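Local coordinates for putative alpha-ketoglutarate-dependent taurine dioxygenase (Burkholderia xenovorans, PDB 5HSX), which probably acts as an iron(II)-dependent dioxygenase of the TfdA family, using 2-oxoglutarate as co-substrate, at residues Q65-E70 and I137-T142; V60-Q65 and V73-Q78. All coordinates share one frame; numbering follows the deposited sequence.

Interaction 1: Q65-E70 and I137-T142; sequences QFLTHE and ILRGVT. With EDO (1,2-ethanediol), chain S.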
ATOM      1  N   GLN B  65      22.788   0.742  -7.945  1.00 29.70           N
ATOM      2  CA  GLN B  65      23.861   1.501  -7.302  1.00 32.18           C
ATOM      3  C   GLN B  65      24.495   0.593  -6.247  1.00 32.40           C
ATOM      4  O   GLN B  65      24.017   0.504  -5.117  1.00 34.64           O
ATOM      5  CB  GLN B  65      23.317   2.790  -6.691  1.00 28.56           C
ATOM      6  CG  GLN B  65      22.517   3.643  -7.670  1.00 29.52           C
ATOM      7  CD  GLN B  65      23.388   4.255  -8.753  1.00 36.33           C
ATOM      8  OE1 GLN B  65      24.571   4.524  -8.536  1.00 36.47           O
ATOM      9  NE2 GLN B  65      22.810   4.471  -9.927  1.00 40.61           N
ATOM     10  N   PHE B  66      25.573  -0.086  -6.621  1.00 31.83           N
ATOM     11  CA  PHE B  66      26.230  -1.054  -5.746  1.00 31.54           C
ATOM     12  C   PHE B  66      27.382  -0.346  -5.046  1.00 34.35           C
ATOM     13  O   PHE B  66      28.440  -0.120  -5.640  1.00 33.72           O
ATOM     14  CB  PHE B  66      26.677  -2.271  -6.548  1.00 36.49           C
ATOM     15  CG  PHE B  66      25.544  -2.938  -7.277  1.00 39.37           C
ATOM     16  CD1 PHE B  66      24.715  -3.835  -6.620  1.00 37.81           C
ATOM     17  CD2 PHE B  66      25.274  -2.628  -8.602  1.00 37.81           C
ATOM     18  CE1 PHE B  66      23.653  -4.433  -7.278  1.00 35.93           C
ATOM     19  CE2 PHE B  66      24.215  -3.219  -9.266  1.00 40.05           C
ATOM     20  CZ  PHE B  66      23.402  -4.119  -8.603  1.00 38.75           C
ATOM     21  N   LEU B  67      27.172   0.003  -3.776  1.00 31.74           N
ATOM     22  CA  LEU B  67      28.049   0.917  -3.057  1.00 31.24           C
ATOM     23  C   LEU B  67      28.795   0.221  -1.924  1.00 34.41           C
ATOM     24  O   LEU B  67      28.296  -0.729  -1.314  1.00 35.69           O
ATOM     25  CB  LEU B  67      27.248   2.085  -2.473  1.00 28.18           C
ATOM     26  CG  LEU B  67      26.288   2.811  -3.417  1.00 30.87           C
ATOM     27  CD1 LEU B  67      25.571   3.933  -2.675  1.00 31.67           C
ATOM     28  CD2 LEU B  67      27.045   3.352  -4.631  1.00 32.47           C
ATOM     29  N   THR B  68      29.997   0.718  -1.646  1.00 32.25           N
ATOM     30  CA  THR B  68      30.680   0.441  -0.394  1.00 35.60           C
ATOM     31  C   THR B  68      30.132   1.344   0.711  1.00 32.88           C
ATOM     32  O   THR B  68      29.443   2.336   0.454  1.00 32.33           O
ATOM     33  CB  THR B  68      32.186   0.669  -0.532  1.00 35.61           C
ATOM     34  OG1 THR B  68      32.428   2.055  -0.819  1.00 33.65           O
ATOM     35  CG2 THR B  68      32.784  -0.206  -1.640  1.00 35.69           C
ATOM     36  N   HIS B  69      30.452   1.000   1.962  1.00 30.12           N
ATOM     37  CA  HIS B  69      30.087   1.875   3.075  1.00 29.38           C
ATOM     38  C   HIS B  69      30.674   3.268   2.882  1.00 30.59           C
ATOM     39  O   HIS B  69      30.011   4.277   3.156  1.00 31.33           O
ATOM     40  CB  HIS B  69      30.571   1.291   4.407  1.00 35.34           C
ATOM     41  CG  HIS B  69      29.835   0.061   4.844  1.00 36.69           C
ATOM     42  ND1 HIS B  69      28.508  -0.163   4.545  1.00 33.31           N
ATOM     43  CD2 HIS B  69      30.240  -1.005   5.576  1.00 34.86           C
ATOM     44  CE1 HIS B  69      28.131  -1.319   5.064  1.00 35.11           C
ATOM     45  NE2 HIS B  69      29.163  -1.851   5.694  1.00 33.53           N
ATOM     46  N   GLU B  70      31.919   3.342   2.400  1.00 31.85           N
ATOM     47  CA  GLU B  70      32.545   4.640   2.169  1.00 34.04           C
ATOM     48  C   GLU B  70      31.807   5.434   1.100  1.00 33.71           C
ATOM     49  O   GLU B  70      31.606   6.645   1.248  1.00 32.04           O
ATOM     50  CB  GLU B  70      34.013   4.466   1.775  1.00 41.99           C
ATOM     51  CG  GLU B  70      34.928   4.046   2.913  1.00 56.80           C
ATOM     52  CD  GLU B  70      34.953   2.541   3.134  1.00 69.43           C
ATOM     53  OE1 GLU B  70      34.083   1.826   2.583  1.00 67.67           O
ATOM     54  OE2 GLU B  70      35.859   2.072   3.857  1.00 74.52           O
ATOM     55  N   ILE B 137      19.089   7.740   4.140  1.00 22.17           N
ATOM     56  CA  ILE B 137      19.488   7.122   2.883  1.00 23.29           C
ATOM     57  C   ILE B 137      19.723   5.646   3.160  1.00 24.12           C
ATOM     58  O   ILE B 137      20.680   5.285   3.857  1.00 24.67           O
ATOM     59  CB  ILE B 137      20.744   7.779   2.293  1.00 21.32           C
ATOM     60  CG1 ILE B 137      20.462   9.255   2.004  1.00 24.88           C
ATOM     61  CG2 ILE B 137      21.196   7.028   1.033  1.00 23.95           C
ATOM     62  CD1 ILE B 137      21.678  10.080   1.811  1.00 30.16           C
ATOM     63  N   LEU B 138      18.859   4.794   2.614  1.00 22.82           N
ATOM     64  CA  LEU B 138      18.852   3.363   2.890  1.00 20.59           C
ATOM     65  C   LEU B 138      19.211   2.615   1.612  1.00 23.81           C
ATOM     66  O   LEU B 138      18.547   2.801   0.587  1.00 23.10           O
ATOM     67  CB  LEU B 138      17.467   2.946   3.387  1.00 21.29           C
ATOM     68  CG  LEU B 138      17.181   1.479   3.687  1.00 23.91           C
ATOM     69  CD1 LEU B 138      18.059   0.981   4.820  1.00 23.50           C
ATOM     70  CD2 LEU B 138      15.689   1.341   4.027  1.00 24.29           C
ATOM     71  N   ARG B 139      20.244   1.767   1.665  1.00 22.08           N
ATOM     72  CA  ARG B 139      20.666   1.007   0.492  1.00 24.83           C
ATOM     73  C   ARG B 139      20.511  -0.494   0.726  1.00 27.59           C
ATOM     74  O   ARG B 139      20.766  -0.998   1.825  1.00 25.89           O
ATOM     75  CB  ARG B 139      22.118   1.352   0.092  1.00 23.66           C
ATOM     76  CG  ARG B 139      23.236   0.596   0.825  1.00 28.23           C
ATOM     77  CD  ARG B 139      24.610   1.096   0.369  1.00 28.70           C
ATOM     78  NE  ARG B 139      25.645   0.081   0.531  1.00 33.27           N
ATOM     79  CZ  ARG B 139      26.429  -0.038   1.599  1.00 32.95           C
ATOM     80  NH1 ARG B 139      26.311   0.807   2.616  1.00 31.62           N
ATOM     81  NH2 ARG B 139      27.338  -1.008   1.650  1.00 31.68           N
ATOM     82  N   GLY B 140      20.080  -1.207  -0.313  1.00 25.64           N
ATOM     83  CA  GLY B 140      19.851  -2.638  -0.229  1.00 22.20           C
ATOM     84  C   GLY B 140      21.001  -3.427  -0.821  1.00 27.51           C
ATOM     85  O   GLY B 140      21.342  -3.262  -1.994  1.00 29.73           O
ATOM     86  N   VAL B 141      21.601  -4.282  -0.001  1.00 27.22           N
ATOM     87  CA  VAL B 141      22.748  -5.091  -0.410  1.00 25.12           C
ATOM     88  C   VAL B 141      22.341  -6.523  -0.716  1.00 29.21           C
ATOM     89  O   VAL B 141      22.629  -7.040  -1.797  1.00 34.82           O
ATOM     90  CB  VAL B 141      23.851  -5.041   0.670  1.00 28.51           C
ATOM     91  CG1 VAL B 141      24.960  -6.042   0.341  1.00 32.63           C
ATOM     92  CG2 VAL B 141      24.405  -3.620   0.777  1.00 31.32           C
ATOM     93  N   THR B 142      21.680  -7.183   0.232  1.00 28.60           N
ATOM     94  CA  THR B 142      21.140  -8.527   0.041  1.00 28.93           C
ATOM     95  C   THR B 142      19.626  -8.403   0.106  1.00 29.63           C
ATOM     96  O   THR B 142      19.070  -8.073   1.160  1.00 29.88           O
ATOM     97  CB  THR B 142      21.674  -9.488   1.095  1.00 33.30           C
ATOM     98  OG1 THR B 142      23.106  -9.447   1.078  1.00 35.85           O
ATOM     99  CG2 THR B 142      21.209 -10.910   0.809  1.00 33.07           C
TER
HETATM  100  C1  EDO S 407      32.116  -1.821   2.004  1.00 60.44           C
HETATM  101  O1  EDO S 407      33.075  -1.201   2.871  1.00 68.45           O
HETATM  102  C2  EDO S 407      31.098  -2.598   2.827  1.00 62.30           C
HETATM  103  O2  EDO S 407      29.905  -2.810   2.066  1.00 60.33           O
HETATM  104  O   HOH W   1      24.955  -1.014  -2.183  1.00 29.44           O
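The guanidinium of Arg139 meets the imidazole of His69 at its edge, the two planes turned 75° apart. Arg139 NH1 donates to His69 ND1 over 3.1 Å with an N-H...N angle of 154°. The bond lies close to both planes, so each flat group meets the other along its own plane although they stand nearly upright to one another. One face of the guanidinium carries the backbone of Thr68, whose O sits 4.0 Å above its plane. At the edge of the same group are also O2 of an ethanediol, probably from the crystallisation liquor, and a water. The ethanediol C2 lies 3.3 Å above one face of the His69 ring, toward its rim, while its O1 donates to Glu70 OE1.

The water accepts from Arg139 NE (3.0 Å) and from Leu67 N, joining strand and loop; its bond to Gln65 O is weak. Leu67 O lies 3.1 Å from Arg139 NH2, and Leu67 CB rests 4.0 Å from Arg139 CD. Extended from CG to NE, the Arg139 chain carries its guanidinium out from the strand to the helix start.

NH1 also hydrogen-bonds His72 ND1, so two imidazoles on the first turn of helix 69-77 fix the end of the arginine. Thr68 is the N-cap of that helix, and Tyr289 and His95 meet the His69 ring edge-to-face. The arrangement is a hydrogen-bonded structural link, in which a buried arginine of strand 135-140, which lies between 263-267 and 287-293, ties the N-capped start of a helix to the larger sheet of the cupin-type fold.

Interaction 2: V60-Q65 and V73-Q78; sequences VFFREQ and VAFSAQ
Phe62, on strand 59-62, and Phe75, on helix 69-77, meet as an offset edge-to-face pair, reaching toward each other from opposite directions: the edge of Phe75 is turned to the face of Phe62. The evidence is a centroid separation of 5.7 Å and an interplanar angle of 82°, close to perpendicular. The offset shows in the individual atoms, since CZ of Phe75 approaches CZ and CE2 of Phe62 equally, at 4.1 Å each, and therefore meets the far rim of that ring rather than its centre. Torsions place both rings: in Phe75 CG is anti to the backbone N (chi1 170°), whereas in Phe62 it is anti to the carbonyl carbon (chi1 -53°). Both residues are buried, yet the two segments bury just 60 Å² between them, so the direct contact is confined to the ends of two rings.

No hydrogen bond crosses between the segments; those present lie within each one or go to neighbouring parts of the chain. In the helical segment Ala77 N donates to Val73 O over 2.9 Å, and Gln78 NE2 makes a weak bond of 3.3 Å back to Phe75 O. In the other segment Gln65 NE2 bonds weakly to Arg63 O, folding the side chain back over the turn that follows the strand. Gln65 OE1 and Gln78 OE1 accept from the backbone N of Leu38 and Leu42, respectively.

Around the ring pair, Phe62 packs on Val263 and Ile33 of the two strands flanking its own, 263-267 and 31-34. Phe75 touches Leu38, Phe79 and Ile137, the last on strand 135-140, so helix 69-77 lies against the larger mixed sheet with the aromatic pair between them.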
ATOM      1  N   VAL B  60      12.942   9.731  -3.002  1.00 19.38           N
ATOM      2  CA  VAL B  60      13.457   9.423  -4.326  1.00 21.60           C
ATOM      3  C   VAL B  60      14.228   8.112  -4.255  1.00 23.06           C
ATOM      4  O   VAL B  60      14.794   7.749  -3.216  1.00 23.22           O
ATOM      5  CB  VAL B  60      14.324  10.563  -4.901  1.00 21.94           C
ATOM      6  CG1 VAL B  60      13.464  11.819  -5.099  1.00 20.75           C
ATOM      7  CG2 VAL B  60      15.521  10.875  -3.992  1.00 27.83           C
ATOM      8  N   PHE B  61      14.233   7.390  -5.374  1.00 22.00           N
ATOM      9  CA  PHE B  61      14.804   6.050  -5.427  1.00 19.54           C
ATOM     10  C   PHE B  61      15.841   5.950  -6.539  1.00 26.74           C
ATOM     11  O   PHE B  61      15.674   6.534  -7.613  1.00 27.78           O
ATOM     12  CB  PHE B  61      13.715   4.988  -5.655  1.00 20.42           C
ATOM     13  CG  PHE B  61      12.605   5.022  -4.643  1.00 21.04           C
ATOM     14  CD1 PHE B  61      12.779   4.468  -3.383  1.00 21.15           C
ATOM     15  CD2 PHE B  61      11.384   5.599  -4.958  1.00 22.44           C
ATOM     16  CE1 PHE B  61      11.750   4.486  -2.450  1.00 21.92           C
ATOM     17  CE2 PHE B  61      10.346   5.621  -4.034  1.00 21.39           C
ATOM     18  CZ  PHE B  61      10.528   5.061  -2.775  1.00 23.12           C
ATOM     19  N   PHE B  62      16.905   5.194  -6.273  1.00 24.83           N
ATOM     20  CA  PHE B  62      17.914   4.861  -7.265  1.00 24.78           C
ATOM     21  C   PHE B  62      17.956   3.349  -7.431  1.00 28.51           C
ATOM     22  O   PHE B  62      17.633   2.599  -6.503  1.00 29.91           O
ATOM     23  CB  PHE B  62      19.312   5.375  -6.863  1.00 25.78           C
ATOM     24  CG  PHE B  62      19.359   6.849  -6.527  1.00 26.04           C
ATOM     25  CD1 PHE B  62      19.741   7.784  -7.482  1.00 29.63           C
ATOM     26  CD2 PHE B  62      19.040   7.294  -5.249  1.00 29.37           C
ATOM     27  CE1 PHE B  62      19.795   9.149  -7.166  1.00 30.20           C
ATOM     28  CE2 PHE B  62      19.089   8.647  -4.930  1.00 28.92           C
ATOM     29  CZ  PHE B  62      19.468   9.573  -5.890  1.00 27.36           C
ATOM     30  N   ARG B  63      18.356   2.906  -8.620  1.00 29.90           N
ATOM     31  CA  ARG B  63      18.509   1.492  -8.931  1.00 28.88           C
ATOM     32  C   ARG B  63      19.921   1.215  -9.421  1.00 30.74           C
ATOM     33  O   ARG B  63      20.576   2.084 -10.004  1.00 31.65           O
ATOM     34  CB  ARG B  63      17.512   1.033 -10.009  1.00 27.41           C
ATOM     35  CG  ARG B  63      16.052   1.258  -9.681  1.00 27.34           C
ATOM     36  CD  ARG B  63      15.556   0.312  -8.609  1.00 29.11           C
ATOM     37  NE  ARG B  63      14.097   0.289  -8.565  1.00 28.42           N
ATOM     38  CZ  ARG B  63      13.382  -0.497  -7.766  1.00 30.95           C
ATOM     39  NH1 ARG B  63      13.987  -1.321  -6.922  1.00 26.86           N
ATOM     40  NH2 ARG B  63      12.057  -0.448  -7.803  1.00 25.23           N
ATOM     41  N   GLU B  64      20.382  -0.016  -9.184  1.00 29.94           N
ATOM     42  CA  GLU B  64      21.661  -0.495  -9.708  1.00 33.43           C
ATOM     43  C   GLU B  64      22.827   0.362  -9.218  1.00 35.76           C
ATOM     44  O   GLU B  64      23.752   0.669  -9.972  1.00 35.18           O
ATOM     45  CB  GLU B  64      21.648  -0.555 -11.240  1.00 37.58           C
ATOM     46  CG  GLU B  64      20.618  -1.492 -11.826  1.00 39.44           C
ATOM     47  CD  GLU B  64      20.894  -2.934 -11.476  1.00 43.33           C
ATOM     48  OE1 GLU B  64      19.994  -3.590 -10.910  1.00 45.04           O
ATOM     49  OE2 GLU B  64      22.014  -3.411 -11.761  1.00 42.80           O
ATOM     50  N   GLN B  65      22.788   0.742  -7.945  1.00 29.70           N
ATOM     51  CA  GLN B  65      23.861   1.501  -7.302  1.00 32.18           C
ATOM     52  C   GLN B  65      24.495   0.593  -6.247  1.00 32.40           C
ATOM     53  O   GLN B  65      24.017   0.504  -5.117  1.00 34.64           O
ATOM     54  CB  GLN B  65      23.317   2.790  -6.691  1.00 28.56           C
ATOM     55  CG  GLN B  65      22.517   3.643  -7.670  1.00 29.52           C
ATOM     56  CD  GLN B  65      23.388   4.255  -8.753  1.00 36.33           C
ATOM     57  OE1 GLN B  65      24.571   4.524  -8.536  1.00 36.47           O
ATOM     58  NE2 GLN B  65      22.810   4.471  -9.927  1.00 40.61           N
ATOM     59  N   VAL B  73      28.507   6.726   2.564  1.00 27.28           N
ATOM     60  CA  VAL B  73      28.723   7.894   3.414  1.00 28.53           C
ATOM     61  C   VAL B  73      29.066   9.111   2.567  1.00 30.82           C
ATOM     62  O   VAL B  73      28.554  10.215   2.804  1.00 28.48           O
ATOM     63  CB  VAL B  73      29.816   7.602   4.462  1.00 28.03           C
ATOM     64  CG1 VAL B  73      30.259   8.893   5.165  1.00 30.63           C
ATOM     65  CG2 VAL B  73      29.311   6.579   5.475  1.00 27.19           C
ATOM     66  N   ALA B  74      29.933   8.933   1.565  1.00 30.49           N
ATOM     67  CA  ALA B  74      30.340  10.063   0.730  1.00 32.16           C
ATOM     68  C   ALA B  74      29.154  10.656  -0.020  1.00 32.18           C
ATOM     69  O   ALA B  74      29.032  11.882  -0.135  1.00 32.86           O
ATOM     70  CB  ALA B  74      31.434   9.633  -0.248  1.00 34.94           C
ATOM     71  N   PHE B  75      28.265   9.803  -0.536  1.00 28.02           N
ATOM     72  CA  PHE B  75      27.062  10.314  -1.182  1.00 29.40           C
ATOM     73  C   PHE B  75      26.214  11.106  -0.202  1.00 31.90           C
ATOM     74  O   PHE B  75      25.726  12.194  -0.527  1.00 30.85           O
ATOM     75  CB  PHE B  75      26.241   9.168  -1.771  1.00 29.75           C
ATOM     76  CG  PHE B  75      24.864   9.582  -2.238  1.00 31.23           C
ATOM     77  CD1 PHE B  75      24.695  10.243  -3.445  1.00 34.38           C
ATOM     78  CD2 PHE B  75      23.739   9.303  -1.473  1.00 33.76           C
ATOM     79  CE1 PHE B  75      23.428  10.622  -3.883  1.00 29.18           C
ATOM     80  CE2 PHE B  75      22.466   9.685  -1.904  1.00 32.30           C
ATOM     81  CZ  PHE B  75      22.319  10.346  -3.113  1.00 27.97           C
ATOM     82  N   SER B  76      26.033  10.568   1.007  1.00 25.61           N
ATOM     83  CA  SER B  76      25.170  11.206   1.993  1.00 22.55           C
ATOM     84  C   SER B  76      25.702  12.571   2.408  1.00 23.05           C
ATOM     85  O   SER B  76      24.921  13.510   2.605  1.00 26.39           O
ATOM     86  CB  SER B  76      25.037  10.300   3.211  1.00 27.97           C
ATOM     87  OG  SER B  76      24.649   9.002   2.820  1.00 25.95           O
ATOM     88  N   ALA B  77      27.022  12.699   2.556  1.00 24.07           N
ATOM     89  CA  ALA B  77      27.597  13.941   3.071  1.00 25.39           C
ATOM     90  C   ALA B  77      27.414  15.108   2.115  1.00 31.62           C
ATOM     91  O   ALA B  77      27.612  16.263   2.514  1.00 31.96           O
ATOM     92  CB  ALA B  77      29.087  13.757   3.375  1.00 31.83           C
ATOM     93  N   GLN B  78      27.050  14.837   0.863  1.00 29.82           N
ATOM     94  CA  GLN B  78      26.772  15.910  -0.082  1.00 33.43           C
ATOM     95  C   GLN B  78      25.456  16.614   0.216  1.00 34.18           C
ATOM     96  O   GLN B  78      25.191  17.673  -0.362  1.00 31.08           O
ATOM     97  CB  GLN B  78      26.766  15.354  -1.509  1.00 29.87           C
ATOM     98  CG  GLN B  78      28.110  14.767  -1.923  1.00 35.19           C
ATOM     99  CD  GLN B  78      28.062  14.025  -3.251  1.00 43.77           C
ATOM    100  OE1 GLN B  78      28.938  14.198  -4.101  1.00 45.37           O
ATOM    101  NE2 GLN B  78      27.050  13.180  -3.427  1.00 44.33           N
TER

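From the N terminus, the chain runs through strand 59-62, the connecting loop and helix 69-77. Interaction 2 closes this short excursion, with seven residues between its segments. Interaction 1 starts at Gln65, which the two contacts share, and closes a much longer loop, with 66 residues between its segments, when the chain returns in strand 135-140. Because 60-65 begins before 65-70 while 73-78 falls between 65-70 and 137-142, the closures cross rather than nest. Their centres lie about 8 Å apart, and Ile137 CD1 packs 3.3 Å from Ser76 OG. Together they join the start and body of helix 69-77 to two non-adjacent strands of one sheet.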